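Local coordinates for protein putative rhamnosidase (Streptomyces avermitilis, PDB 3W5M) that hydrolyses terminal non-reducing alpha-L-rhamnose residues from rhamnosides, releasing L-rhamnose from citrus flavonoids and gum arabic, and carries a calcium-dependent rhamnose-binding module, at residues 328-333 against 373-378; 121-126 against 303-308; 398-403 against 415-420; 336-341 against 359-364; 421-426 against 459-464. One frame throughout, in Å; residues are numbered along the deposited sequence. Where two conformers were deposited one is given.

All five contacts lie in one beta-sandwich region, away from the annotated sugar and calcium sites. Interactions 1, 2 and 5 share a seven-stranded antiparallel sheet, interaction 3 belongs to the five-stranded sheet, and interaction 4 joins an edge strand of the first to a strand of the second. Interactions 1, 2 and 3 are buried, whereas 4 and 5 reach the surface. Backbone hydrogen bonds dominate 1, 3 and 5; interaction 2 is apolar side-chain packing without a hydrogen bond across it, and interaction 4 combines a valine against a tyrosine with an aspartate-tyrosine contact and a water bridge. Leu399 of interaction 3 packs against Tyr329, Ala374 and Val376 of interaction 1, bringing the two sheets together.

Interaction 1: residues 328-333 against 373-378; sequences LYEAHL and AAYVAP
The Tyr375 ring has Glu330 at its edge: OE1 of the carboxylate lies near the ring plane, 4.1 Å from CD2 of Tyr375, with the two planar groups turned 77° against each other. The His332 ring lies obliquely near Tyr375, and its edge has the carbonyl oxygen of Ala373 close to its plane. Outside the pair, Trp448 makes an edge-to-face stack with Tyr375. Glu330, His332 and Tyr375 all stand on one face of an antiparallel strand pair, inside the seven-stranded sheet of a beta-sandwich consistent with a jelly roll.

Glu330 and Tyr375 run side by side because Glu330 sends CG anti to its backbone N (chi1 -174°) and stays extended beyond it. The buried polar ends are satisfied by outside partners: Glu330 OE1 forms a salt bridge with Arg564, and Tyr375 OH bonds Gln304.

Three hydrogen-bonded pairs, Leu328 with Ala377, Glu330 with Tyr375 and His332 with Ala373, each contribute two N-H...O bonds. Between them, Tyr329 faces Val376 and Ala331 faces Ala374 on the opposite side of the sheet. Alanine suits this inner face: CA of Ala331 and CA of Ala374 come within 4.2 Å, and Leu399 of the other sheet packs on Ala374. Tyr329 leans away from segment 373-378, its hydroxyl bonding Gln357 and Tyr359, but its CB still sits 3.4 Å from O of Tyr375. The Leu328 carbonyl oxygen serves twice, accepting from Ala377 N at 2.8 Å and meeting the CA-H of Val376, with CA 3.3 Å away.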
# COMPACT_ATOMS: atom_id res chain seq x y z
N LEU A 328 4.24 -4.73 13.77
CA LEU A 328 4.73 -5.59 12.70
C LEU A 328 5.61 -6.63 13.39
O LEU A 328 6.16 -6.34 14.44
CB LEU A 328 5.63 -4.83 11.70
CG LEU A 328 5.07 -3.57 11.01
CD1 LEU A 328 6.22 -2.90 10.26
CD2 LEU A 328 3.95 -3.94 10.06
N TYR A 329 5.77 -7.79 12.75
CA TYR A 329 6.61 -8.84 13.34
C TYR A 329 7.33 -9.60 12.22
O TYR A 329 6.90 -9.60 11.04
CB TYR A 329 5.79 -9.80 14.21
CG TYR A 329 4.94 -10.74 13.40
CD1 TYR A 329 3.71 -10.30 12.85
CD2 TYR A 329 5.36 -12.02 13.13
CE1 TYR A 329 2.95 -11.13 12.06
CE2 TYR A 329 4.59 -12.87 12.33
CZ TYR A 329 3.39 -12.41 11.80
OH TYR A 329 2.62 -13.23 11.01
N GLU A 330 8.39 -10.29 12.63
CA GLU A 330 9.03 -11.29 11.79
C GLU A 330 9.42 -12.38 12.76
O GLU A 330 10.08 -12.09 13.75
CB GLU A 330 10.30 -10.74 11.17
CG GLU A 330 10.94 -11.69 10.18
CD GLU A 330 12.24 -11.10 9.64
OE1 GLU A 330 13.30 -11.27 10.28
OE2 GLU A 330 12.16 -10.44 8.59
N ALA A 331 8.99 -13.61 12.48
CA ALA A 331 9.20 -14.72 13.38
C ALA A 331 10.30 -15.60 12.86
O ALA A 331 10.52 -15.71 11.64
CB ALA A 331 7.92 -15.53 13.53
N HIS A 332 10.94 -16.27 13.81
CA HIS A 332 12.06 -17.17 13.58
C HIS A 332 11.85 -18.42 14.44
O HIS A 332 11.33 -18.33 15.56
CB HIS A 332 13.35 -16.48 14.02
CG HIS A 332 13.76 -15.37 13.11
ND1 HIS A 332 13.13 -14.14 13.10
CD2 HIS A 332 14.69 -15.33 12.12
CE1 HIS A 332 13.66 -13.38 12.16
NE2 HIS A 332 14.61 -14.08 11.54
N LEU A 333 12.24 -19.58 13.91
CA LEU A 333 12.10 -20.83 14.66
C LEU A 333 13.39 -21.65 14.42
O LEU A 333 13.72 -21.96 13.27
CB LEU A 333 10.85 -21.58 14.17
CG LEU A 333 10.57 -22.96 14.76
CD1 LEU A 333 10.25 -22.87 16.25
CD2 LEU A 333 9.44 -23.63 14.03
N ALA A 373 11.05 -17.22 18.19
CA ALA A 373 11.57 -15.88 18.43
C ALA A 373 10.90 -14.91 17.47
O ALA A 373 10.47 -15.33 16.41
CB ALA A 373 13.05 -15.86 18.20
N ALA A 374 10.83 -13.63 17.84
CA ALA A 374 10.27 -12.64 16.89
C ALA A 374 10.85 -11.26 17.11
O ALA A 374 11.15 -10.90 18.24
CB ALA A 374 8.73 -12.61 16.96
N TYR A 375 10.98 -10.48 16.03
CA TYR A 375 11.13 -9.04 16.12
C TYR A 375 9.72 -8.49 16.13
O TYR A 375 8.86 -9.01 15.43
CB TYR A 375 11.80 -8.48 14.88
CG TYR A 375 13.30 -8.69 14.88
CD1 TYR A 375 14.11 -7.96 15.75
CD2 TYR A 375 13.89 -9.58 14.00
CE1 TYR A 375 15.49 -8.15 15.77
CE2 TYR A 375 15.28 -9.78 14.01
CZ TYR A 375 16.06 -9.05 14.90
OH TYR A 375 17.45 -9.21 14.97
N VAL A 376 9.52 -7.47 16.95
CA VAL A 376 8.21 -6.78 17.05
C VAL A 376 8.40 -5.27 16.94
O VAL A 376 9.07 -4.67 17.78
CB VAL A 376 7.52 -7.09 18.40
CG1 VAL A 376 6.13 -6.42 18.41
CG2 VAL A 376 7.44 -8.59 18.60
N ALA A 377 7.80 -4.64 15.91
CA ALA A 377 8.05 -3.21 15.60
C ALA A 377 6.76 -2.39 15.60
O ALA A 377 5.70 -2.97 15.52
CB ALA A 377 8.68 -3.08 14.19
N PRO A 378 6.86 -1.05 15.63
CA PRO A 378 5.65 -0.18 15.66
C PRO A 378 4.71 -0.22 14.45
O PRO A 378 3.49 -0.21 14.65
CB PRO A 378 6.23 1.23 15.83
CG PRO A 378 7.62 1.00 16.40
CD PRO A 378 8.10 -0.25 15.74

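Interaction 2: residues 121-126 against 303-308; sequences KWISAP and NQLRHE
Ile123 and Leu305 pass alongside one another, running opposite ways and touching through CG1 and CD1 of Ile123 and CD2 of Leu305. CG1 of Ile123 lies between its backbone N and carbonyl carbon (chi1 61°), and the chain then continues extended, which carries CD1 alongside Leu305; CD1 of Ile123 is 3.9 Å from CD2 of Leu305, and CG1 of Ile123 is 4.0 Å from the same methyl. Leu305 has CG anti to its carbonyl carbon (chi1 -76°), and its branches divide the work: CD2 serves Ile123, while CD1 reaches to 4.3 Å from CB of Ala125.

Ala125 also meets Asn303. Its CB lies 3.7 Å from ND2 and 3.9 Å from CB of Asn303, a plain van der Waals contact for which a lone methyl is small enough. The amide is held from outside, since ND2 bonds the carbonyl of Leu129 in the short helix 127-130, for which Pro126 is the N-cap residue.

No backbone hydrogen bond crosses between the segments. Strands 123-124 and 303-311 belong to one antiparallel sheet, with strands 459-463 and 422-424 between them in its order, yet their side chains meet directly in the interior of the beta-sandwich, where branched apolar residues fit. Val461 touches Ile123 and Val376 touches Leu305, extending this apolar layer.

Arg306 turns away from segment 121-126, its NH1 and NH2 both gripping OE2 of Glu308, each at 3.0 Å.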
# COMPACT_ATOMS: atom_id res chain seq x y z
N LYS A 121 -1.57 -15.42 24.35
CA LYS A 121 -1.76 -14.09 24.95
C LYS A 121 -0.96 -13.03 24.22
O LYS A 121 0.18 -13.28 23.76
CB LYS A 121 -1.32 -14.07 26.42
CG LYS A 121 -1.71 -15.27 27.27
CD LYS A 121 -3.20 -15.36 27.52
CE LYS A 121 -3.45 -16.24 28.74
NZ LYS A 121 -4.75 -16.97 28.63
N TRP A 122 -1.52 -11.82 24.14
CA TRP A 122 -0.79 -10.69 23.58
C TRP A 122 0.36 -10.34 24.50
O TRP A 122 0.17 -10.13 25.70
CB TRP A 122 -1.71 -9.50 23.44
CG TRP A 122 -2.73 -9.67 22.37
CD1 TRP A 122 -4.05 -10.09 22.52
CD2 TRP A 122 -2.54 -9.43 20.99
NE1 TRP A 122 -4.67 -10.11 21.30
CE2 TRP A 122 -3.78 -9.69 20.34
CE3 TRP A 122 -1.43 -9.01 20.21
CZ2 TRP A 122 -3.94 -9.57 18.96
CZ3 TRP A 122 -1.61 -8.89 18.83
CH2 TRP A 122 -2.84 -9.17 18.23
N ILE A 123 1.57 -10.23 23.93
CA ILE A 123 2.72 -9.81 24.72
C ILE A 123 3.49 -8.67 24.07
O ILE A 123 3.53 -8.53 22.83
CB ILE A 123 3.69 -10.97 25.02
CG1 ILE A 123 4.25 -11.56 23.71
CG2 ILE A 123 3.06 -12.02 25.93
CD1 ILE A 123 5.32 -12.62 23.94
N SER A 124 4.16 -7.89 24.92
CA SER A 124 4.98 -6.73 24.51
C SER A 124 6.31 -6.80 25.23
O SER A 124 6.40 -7.40 26.31
CB SER A 124 4.30 -5.45 24.95
OG SER A 124 3.23 -5.07 24.11
N ALA A 125 7.34 -6.16 24.68
CA ALA A 125 8.58 -5.93 25.44
C ALA A 125 8.25 -4.98 26.61
O ALA A 125 7.33 -4.16 26.49
CB ALA A 125 9.65 -5.33 24.55
N PRO A 126 8.99 -5.09 27.74
CA PRO A 126 8.70 -4.24 28.91
C PRO A 126 9.10 -2.78 28.70
O PRO A 126 9.78 -2.45 27.71
CB PRO A 126 9.55 -4.91 30.01
CG PRO A 126 10.72 -5.44 29.26
CD PRO A 126 10.14 -5.99 28.00
N ASN A 303 11.99 -4.55 19.01
CA ASN A 303 12.64 -5.41 20.03
C ASN A 303 12.63 -6.88 19.70
O ASN A 303 11.85 -7.34 18.88
CB ASN A 303 11.99 -5.19 21.40
CG ASN A 303 12.29 -3.81 21.98
OD1 ASN A 303 13.42 -3.48 22.28
ND2 ASN A 303 11.26 -3.00 22.11
N GLN A 304 13.53 -7.64 20.33
CA GLN A 304 13.56 -9.08 20.21
C GLN A 304 12.80 -9.79 21.34
O GLN A 304 12.98 -9.45 22.50
CB GLN A 304 15.02 -9.54 20.22
CG GLN A 304 15.81 -8.98 19.03
CD GLN A 304 17.27 -9.41 19.05
OE1 GLN A 304 17.83 -9.76 20.12
NE2 GLN A 304 17.92 -9.32 17.90
N LEU A 305 11.96 -10.75 20.98
CA LEU A 305 11.20 -11.55 21.96
C LEU A 305 11.48 -13.02 21.68
O LEU A 305 11.59 -13.42 20.53
CB LEU A 305 9.71 -11.23 21.87
CG LEU A 305 9.21 -9.91 22.48
CD1 LEU A 305 9.70 -8.66 21.79
CD2 LEU A 305 7.67 -9.94 22.36
N ARG A 306 11.62 -13.84 22.73
CA ARG A 306 11.94 -15.24 22.47
C ARG A 306 11.46 -16.13 23.59
O ARG A 306 11.25 -15.67 24.71
CB ARG A 306 13.46 -15.48 22.32
CG ARG A 306 14.24 -15.32 23.62
CD ARG A 306 15.75 -15.44 23.39
NE ARG A 306 16.15 -16.62 22.60
CZ ARG A 306 16.44 -17.82 23.10
NH1 ARG A 306 16.32 -18.05 24.40
NH2 ARG A 306 16.81 -18.79 22.28
N HIS A 307 11.35 -17.41 23.25
CA HIS A 307 10.93 -18.45 24.16
C HIS A 307 11.56 -19.78 23.75
O HIS A 307 11.39 -20.23 22.60
CB HIS A 307 9.42 -18.56 24.09
CG HIS A 307 8.86 -19.66 24.94
ND1 HIS A 307 9.08 -19.75 26.29
CD2 HIS A 307 8.04 -20.69 24.62
CE1 HIS A 307 8.43 -20.79 26.78
NE2 HIS A 307 7.81 -21.39 25.79
N GLU A 308 12.27 -20.43 24.68
CA GLU A 308 12.70 -21.83 24.48
C GLU A 308 11.74 -22.82 25.11
O GLU A 308 11.09 -22.51 26.13
CB GLU A 308 14.13 -22.07 24.98
CG GLU A 308 15.16 -21.38 24.09
CD GLU A 308 16.61 -21.72 24.44
OE1 GLU A 308 16.89 -22.91 24.74
OE2 GLU A 308 17.46 -20.80 24.39

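Interaction 3: residues 398-403 against 415-420; sequences ALLAQL and ITSGPD
Ser417 turns its hydroxyl to the backbone of Ala401. With OG between its own backbone N and carbonyl carbon (chi1 55°), it accepts the amide of Ala401 at 3.0 Å in a nearly straight bond, 170° at the hydrogen. Ser417 N returns a bond of 2.9 Å to O of Ala401, giving a two-bond grip in which OG stands where a backbone carbonyl would serve in a regular pair; OG also bonds O of Lys121. An alanine here would probably leave the buried amide of Ala401 and the carbonyl of Lys121 without their common partner.

One residue along, Gln402 and Thr416 lie side by side and point the same way. CG2 of Thr416 comes 3.9 Å from OE1 and 4.0 Å from CG of Gln402, so the methyl rests against the extended glutamine chain. The amide of Gln402 looks to other residues: OE1 accepts from the backbone N of Ser119 and Ala120, and NE2 bonds Glu404 and O of Gln117, so both polar atoms of the terminal amide are used.

On the opposite face Leu403 and Ile415 meet through their CB atoms, 4.3 Å apart, both side chains also packing on Phe309. Their backbones exchange two bonds; Leu403 N reaches O of Ile415 at 2.8 Å. The pairing is that of a beta hairpin, strand 398-407 with strand 412-416, the latter an outermost strand of the five-stranded mixed sheet of the sandwich.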
# COMPACT_ATOMS: atom_id res chain seq x y z
N ALA A 398 2.62 -5.13 20.08
CA ALA A 398 2.35 -6.39 20.72
C ALA A 398 2.32 -7.54 19.73
O ALA A 398 1.97 -7.36 18.57
CB ALA A 398 1.03 -6.30 21.51
N LEU A 399 2.69 -8.72 20.21
CA LEU A 399 2.76 -9.98 19.43
C LEU A 399 1.73 -11.00 19.93
O LEU A 399 1.55 -11.17 21.14
CB LEU A 399 4.17 -10.59 19.58
CG LEU A 399 4.39 -11.94 18.90
CD1 LEU A 399 4.41 -11.87 17.38
CD2 LEU A 399 5.67 -12.61 19.43
N LEU A 400 1.13 -11.73 19.00
CA LEU A 400 0.31 -12.90 19.34
C LEU A 400 0.83 -14.07 18.51
O LEU A 400 0.92 -13.99 17.27
CB LEU A 400 -1.17 -12.62 19.04
CG LEU A 400 -2.18 -13.68 19.51
CD1 LEU A 400 -2.30 -13.60 21.03
CD2 LEU A 400 -3.53 -13.45 18.86
N ALA A 401 1.24 -15.15 19.17
CA ALA A 401 1.78 -16.30 18.40
C ALA A 401 1.35 -17.63 19.01
O ALA A 401 1.34 -17.78 20.23
CB ALA A 401 3.31 -16.22 18.34
N GLN A 402 0.98 -18.56 18.15
CA GLN A 402 0.53 -19.92 18.56
C GLN A 402 1.10 -20.96 17.62
O GLN A 402 0.77 -21.00 16.46
CB GLN A 402 -0.98 -19.99 18.51
CG GLN A 402 -1.62 -21.30 18.99
CD GLN A 402 -3.07 -21.04 19.44
OE1 GLN A 402 -3.31 -20.18 20.29
NE2 GLN A 402 -4.02 -21.80 18.89
N LEU A 403 2.01 -21.78 18.17
CA LEU A 403 2.63 -22.86 17.42
C LEU A 403 1.98 -24.16 17.82
O LEU A 403 1.91 -24.49 19.03
CB LEU A 403 4.13 -22.89 17.72
CG LEU A 403 4.90 -24.10 17.19
CD1 LEU A 403 5.07 -24.03 15.68
CD2 LEU A 403 6.26 -24.17 17.89
N ILE A 415 2.48 -24.32 21.82
CA ILE A 415 3.40 -23.37 22.44
C ILE A 415 2.85 -21.99 22.08
O ILE A 415 2.50 -21.75 20.93
CB ILE A 415 4.85 -23.55 21.89
CG1 ILE A 415 5.34 -25.01 22.07
CG2 ILE A 415 5.79 -22.53 22.50
CD1 ILE A 415 5.44 -25.46 23.53
N THR A 416 2.70 -21.11 23.07
CA THR A 416 2.14 -19.80 22.78
C THR A 416 2.94 -18.66 23.38
O THR A 416 3.69 -18.83 24.35
CB THR A 416 0.68 -19.66 23.31
OG1 THR A 416 0.70 -19.86 24.72
CG2 THR A 416 -0.26 -20.68 22.68
N SER A 417 2.74 -17.48 22.80
CA SER A 417 3.11 -16.23 23.41
C SER A 417 2.40 -16.11 24.76
O SER A 417 1.19 -16.43 24.89
CB SER A 417 2.73 -15.06 22.50
OG SER A 417 1.35 -15.07 22.14
N GLY A 418 3.16 -15.61 25.72
CA GLY A 418 2.72 -15.48 27.10
C GLY A 418 3.84 -15.04 28.05
O GLY A 418 4.94 -14.70 27.60
N PRO A 419 3.55 -15.04 29.36
CA PRO A 419 4.38 -14.34 30.36
C PRO A 419 5.78 -14.90 30.51
O PRO A 419 6.65 -14.19 31.01
CB PRO A 419 3.59 -14.54 31.67
CG PRO A 419 2.16 -14.78 31.22
CD PRO A 419 2.34 -15.62 29.98
N ASP A 420 6.01 -16.14 30.07
CA ASP A 420 7.33 -16.75 30.23
C ASP A 420 8.36 -16.31 29.14
O ASP A 420 9.55 -16.63 29.24
CB ASP A 420 7.21 -18.28 30.35
CG ASP A 420 6.24 -18.92 29.31
OD1 ASP A 420 5.42 -18.23 28.62
OD2 ASP A 420 6.30 -20.18 29.20

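Interaction 4: residues 336-341 against 359-364; sequences RRVGRD and YDVTSS
Val338 holds CG1 anti to its backbone N (chi1 174°), which lays that methyl against the base of Tyr359, where CG1 of Val338 is 3.5 Å from both CG and CB of the tyrosine. Asp341 has CG anti to its carbonyl carbon (chi1 -67°), and its carboxylate and the Tyr359 hydroxyl reach toward each other tip to tip: OD2 of Asp341 lies 3.1 Å from OH of Tyr359, a likely hydrogen bond, though the hydroxyl of Tyr329 is also within bonding reach of that OH. The carboxylate and ring planes are 53° apart, and OD1 of Asp341 forms a salt bridge with Arg481.

Gly339 passes close to the ring, its CA 4.0 Å from CD1 of Tyr359. Glycine suits the place doubly: phi is positive, and a beta carbon would collide with CE1 of the tyrosine.

The contact ties together the two sheets of the beta-sandwich at one border. Strand 336-337 is an outermost strand of the seven-stranded sheet, and the chain following it carries Val338 to Asp341, while Tyr359 lies near the end of strand 353-360 of the five-stranded sheet. Beyond it, CG1 of Val361 packs on CG1 of Val338 at 3.8 Å, Leu333 touching both valines.

Within its own segment Arg337 donates from NH1 and NH2 to the carbonyl oxygen of Asp341, at 3.0 and 2.9 Å. On the other segment, Asp360 OD1 accepts from Thr362 N in an Asx turn. At the more exposed end, a water bridges O of Arg336 and OG of Ser364, lying 2.6 Å from that hydroxyl oxygen.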
# COMPACT_ATOMS: atom_id res chain seq x y z
N ARG A 336 16.00 -20.23 11.83
CA ARG A 336 15.54 -20.07 10.46
C ARG A 336 14.32 -19.14 10.48
O ARG A 336 13.39 -19.35 11.25
CB ARG A 336 15.16 -21.43 9.88
CG ARG A 336 14.54 -21.39 8.50
CD ARG A 336 14.60 -22.76 7.82
NE ARG A 336 13.62 -22.87 6.73
CZ ARG A 336 13.86 -22.59 5.45
NH1 ARG A 336 15.07 -22.19 5.05
NH2 ARG A 336 12.90 -22.72 4.55
N ARG A 337 14.36 -18.10 9.65
CA ARG A 337 13.23 -17.18 9.51
C ARG A 337 11.99 -17.94 9.04
O ARG A 337 12.09 -18.83 8.20
CB ARG A 337 13.63 -16.14 8.48
CG ARG A 337 12.89 -14.83 8.56
CD ARG A 337 11.81 -14.83 7.54
NE ARG A 337 11.84 -13.61 6.75
CZ ARG A 337 10.74 -12.99 6.33
NH1 ARG A 337 9.53 -13.46 6.67
NH2 ARG A 337 10.85 -11.89 5.60
N VAL A 338 10.81 -17.59 9.56
CA VAL A 338 9.60 -18.30 9.20
C VAL A 338 8.94 -17.51 8.05
O VAL A 338 8.66 -16.29 8.20
CB VAL A 338 8.62 -18.38 10.40
CG1 VAL A 338 7.30 -19.00 9.97
CG2 VAL A 338 9.22 -19.14 11.58
N GLY A 339 8.70 -18.19 6.94
CA GLY A 339 8.03 -17.61 5.78
C GLY A 339 8.83 -16.59 4.99
O GLY A 339 10.05 -16.48 5.13
N ARG A 340 8.15 -15.87 4.12
CA ARG A 340 8.78 -14.89 3.26
C ARG A 340 7.95 -13.61 3.18
O ARG A 340 8.02 -12.87 2.19
CB ARG A 340 9.01 -15.50 1.86
CG ARG A 340 7.78 -16.17 1.24
CD ARG A 340 8.17 -16.97 0.01
NE ARG A 340 7.06 -17.27 -0.89
CZ ARG A 340 6.84 -16.62 -2.02
NH1 ARG A 340 7.65 -15.62 -2.38
NH2 ARG A 340 5.84 -16.96 -2.80
N ASP A 341 7.17 -13.35 4.22
CA ASP A 341 6.30 -12.16 4.19
C ASP A 341 7.12 -10.99 4.68
O ASP A 341 8.07 -11.16 5.44
CB ASP A 341 5.08 -12.32 5.11
CG ASP A 341 4.09 -13.40 4.65
OD1 ASP A 341 4.21 -13.97 3.53
OD2 ASP A 341 3.12 -13.63 5.42
N TYR A 359 1.68 -20.30 8.81
CA TYR A 359 2.91 -20.81 8.21
C TYR A 359 3.06 -22.29 8.47
O TYR A 359 2.76 -22.77 9.56
CB TYR A 359 4.15 -20.08 8.75
CG TYR A 359 4.08 -18.57 8.65
CD1 TYR A 359 4.41 -17.91 7.44
CD2 TYR A 359 3.68 -17.79 9.76
CE1 TYR A 359 4.35 -16.53 7.34
CE2 TYR A 359 3.62 -16.39 9.65
CZ TYR A 359 3.96 -15.77 8.43
OH TYR A 359 3.90 -14.38 8.32
N ASP A 360 3.53 -23.01 7.45
CA ASP A 360 3.86 -24.42 7.57
C ASP A 360 5.28 -24.53 8.09
O ASP A 360 6.24 -24.16 7.38
CB ASP A 360 3.76 -25.08 6.18
CG ASP A 360 4.13 -26.57 6.20
OD1 ASP A 360 4.87 -27.04 7.11
OD2 ASP A 360 3.65 -27.28 5.29
N VAL A 361 5.45 -25.05 9.30
CA VAL A 361 6.77 -25.15 9.89
C VAL A 361 7.13 -26.59 10.28
O VAL A 361 7.98 -26.81 11.14
CB VAL A 361 6.98 -24.18 11.08
CG1 VAL A 361 6.87 -22.72 10.60
CG2 VAL A 361 6.02 -24.50 12.24
N THR A 362 6.49 -27.55 9.63
CA THR A 362 6.70 -28.96 9.92
C THR A 362 8.19 -29.32 9.94
O THR A 362 8.65 -30.02 10.85
CB THR A 362 5.96 -29.85 8.90
OG1 THR A 362 4.57 -29.54 8.96
CG2 THR A 362 6.12 -31.36 9.22
N SER A 363 8.95 -28.83 8.98
CA SER A 363 10.35 -29.28 8.85
C SER A 363 11.33 -28.48 9.70
O SER A 363 12.53 -28.81 9.76
CB SER A 363 10.78 -29.32 7.38
OG SER A 363 10.76 -28.02 6.82
N SER A 364 10.82 -27.46 10.38
CA SER A 364 11.60 -26.62 11.27
C SER A 364 11.58 -27.05 12.72
O SER A 364 12.47 -26.70 13.47
CB SER A 364 11.15 -25.17 11.17
OG SER A 364 12.04 -24.39 10.40
O HOH W 1 11.80 -21.79 10.63

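Interaction 5: residues 421-426 against 459-464; sequences WRAASG and LAVRGA
Ala423 and Leu459 exchange two backbone hydrogen bonds: Leu459 N gives to O of Ala423 at 2.7 Å, nearly straight at 171°, and Ala423 N gives to O of Leu459 at 2.8 Å. A third bond runs from Val461 N to O of Trp421, longer at 3.2 Å. The Leu459 carbonyl oxygen also meets the CA-H of Arg422, whose CA is 3.3 Å away.

Arg422 bends at its third torsion (chi3 72°), which turns NE back, and its guanidinium presents one face to the backbone around Leu459 N, with NH1 of Arg422 4.0 Å from N of Ala460. NE bonds the carbonyl of Asp455, so the charged group is fixed from outside the pair.

Packing centres on Val461. Both its methyls, CG1 and CG2, lie 3.8 Å from CB of Trp421, and CG1 of Val461 is 4.1 Å from CB of Ala423. A branched side chain suits this spot, since its methyls reach both Trp421 and Ala423, two residues apart on the adjacent segment, while the side chain also touches Ile123. An alanine in place of Val461 would probably leave CB of Trp421 and CB of Ala423 without the methyls that pack on them. The Trp421 indole extends from the pair to stack on His307, while NE1 bonds O of Thr416. Ala423 and Leu459, on the same side of the sheet, both rest on Leu129 of helix 127-130.

Strand 422-424 thus pairs antiparallel with the interrupted strand 459-463 within the seven-stranded sheet, in a beta-sandwich consistent with the jelly-roll fold.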
# COMPACT_ATOMS: atom_id res chain seq x y z
N TRP A 421 7.92 -15.57 28.12
CA TRP A 421 8.84 -15.08 27.08
C TRP A 421 9.79 -14.01 27.62
O TRP A 421 9.49 -13.31 28.59
CB TRP A 421 8.03 -14.52 25.87
CG TRP A 421 7.39 -15.58 24.99
CD1 TRP A 421 6.59 -16.64 25.41
CD2 TRP A 421 7.44 -15.66 23.57
NE1 TRP A 421 6.19 -17.38 24.33
CE2 TRP A 421 6.69 -16.80 23.19
CE3 TRP A 421 8.07 -14.89 22.57
CZ2 TRP A 421 6.54 -17.18 21.85
CZ3 TRP A 421 7.91 -15.26 21.25
CH2 TRP A 421 7.16 -16.39 20.90
N ARG A 422 10.94 -13.84 26.96
CA ARG A 422 11.93 -12.87 27.40
C ARG A 422 12.27 -11.92 26.23
O ARG A 422 12.10 -12.30 25.10
CB ARG A 422 13.16 -13.60 27.94
CG ARG A 422 12.78 -14.35 29.22
CD ARG A 422 13.90 -15.16 29.83
NE ARG A 422 14.94 -14.35 30.45
CZ ARG A 422 14.80 -13.61 31.55
NH1 ARG A 422 13.64 -13.52 32.19
NH2 ARG A 422 15.85 -12.95 32.02
N ALA A 423 12.72 -10.73 26.57
CA ALA A 423 12.92 -9.63 25.62
C ALA A 423 14.24 -8.92 25.80
O ALA A 423 14.79 -8.85 26.92
CB ALA A 423 11.75 -8.64 25.71
N ALA A 424 14.76 -8.38 24.69
CA ALA A 424 15.99 -7.58 24.68
C ALA A 424 15.88 -6.57 23.55
O ALA A 424 15.13 -6.81 22.59
CB ALA A 424 17.21 -8.45 24.48
N SER A 425 16.67 -5.50 23.63
CA SER A 425 16.66 -4.46 22.59
C SER A 425 17.19 -4.97 21.24
O SER A 425 16.59 -4.70 20.20
CB SER A 425 17.40 -3.20 23.07
OG SER A 425 18.65 -3.56 23.62
N GLY A 426 18.30 -5.71 21.25
CA GLY A 426 18.87 -6.20 19.98
C GLY A 426 19.35 -5.05 19.09
O GLY A 426 19.51 -3.95 19.57
N LEU A 459 14.83 -9.43 29.58
CA LEU A 459 13.81 -9.04 30.55
C LEU A 459 12.50 -9.78 30.34
O LEU A 459 12.18 -10.13 29.21
CB LEU A 459 13.56 -7.53 30.47
CG LEU A 459 14.79 -6.63 30.65
CD1 LEU A 459 14.46 -5.18 30.31
CD2 LEU A 459 15.34 -6.78 32.07
N ALA A 460 11.75 -10.03 31.42
CA ALA A 460 10.42 -10.62 31.27
C ALA A 460 9.57 -9.71 30.38
O ALA A 460 9.62 -8.48 30.51
CB ALA A 460 9.74 -10.80 32.64
N VAL A 461 8.83 -10.32 29.45
CA VAL A 461 7.81 -9.59 28.68
C VAL A 461 6.67 -9.15 29.58
O VAL A 461 6.56 -9.59 30.71
CB VAL A 461 7.24 -10.45 27.53
CG1 VAL A 461 8.33 -10.76 26.52
CG2 VAL A 461 6.58 -11.72 28.05
N ARG A 462 5.82 -8.26 29.09
CA ARG A 462 4.62 -7.90 29.84
C ARG A 462 3.42 -8.29 29.00
O ARG A 462 3.54 -8.52 27.78
CB ARG A 462 4.62 -6.40 30.16
CG ARG A 462 4.81 -5.52 28.94
CD ARG A 462 4.88 -4.05 29.28
NE ARG A 462 3.57 -3.51 29.59
CZ ARG A 462 3.30 -2.21 29.68
NH1 ARG A 462 4.27 -1.31 29.46
NH2 ARG A 462 2.07 -1.81 29.98
N GLY A 463 2.26 -8.42 29.65
CA GLY A 463 1.02 -8.52 28.90
C GLY A 463 0.85 -7.15 28.29
O GLY A 463 1.18 -6.14 28.92
N ALA A 464 0.38 -7.13 27.06
CA ALA A 464 0.11 -5.90 26.34
C ALA A 464 -1.09 -5.18 26.94
O ALA A 464 -2.01 -5.82 27.44
CB ALA A 464 -0.17 -6.24 24.89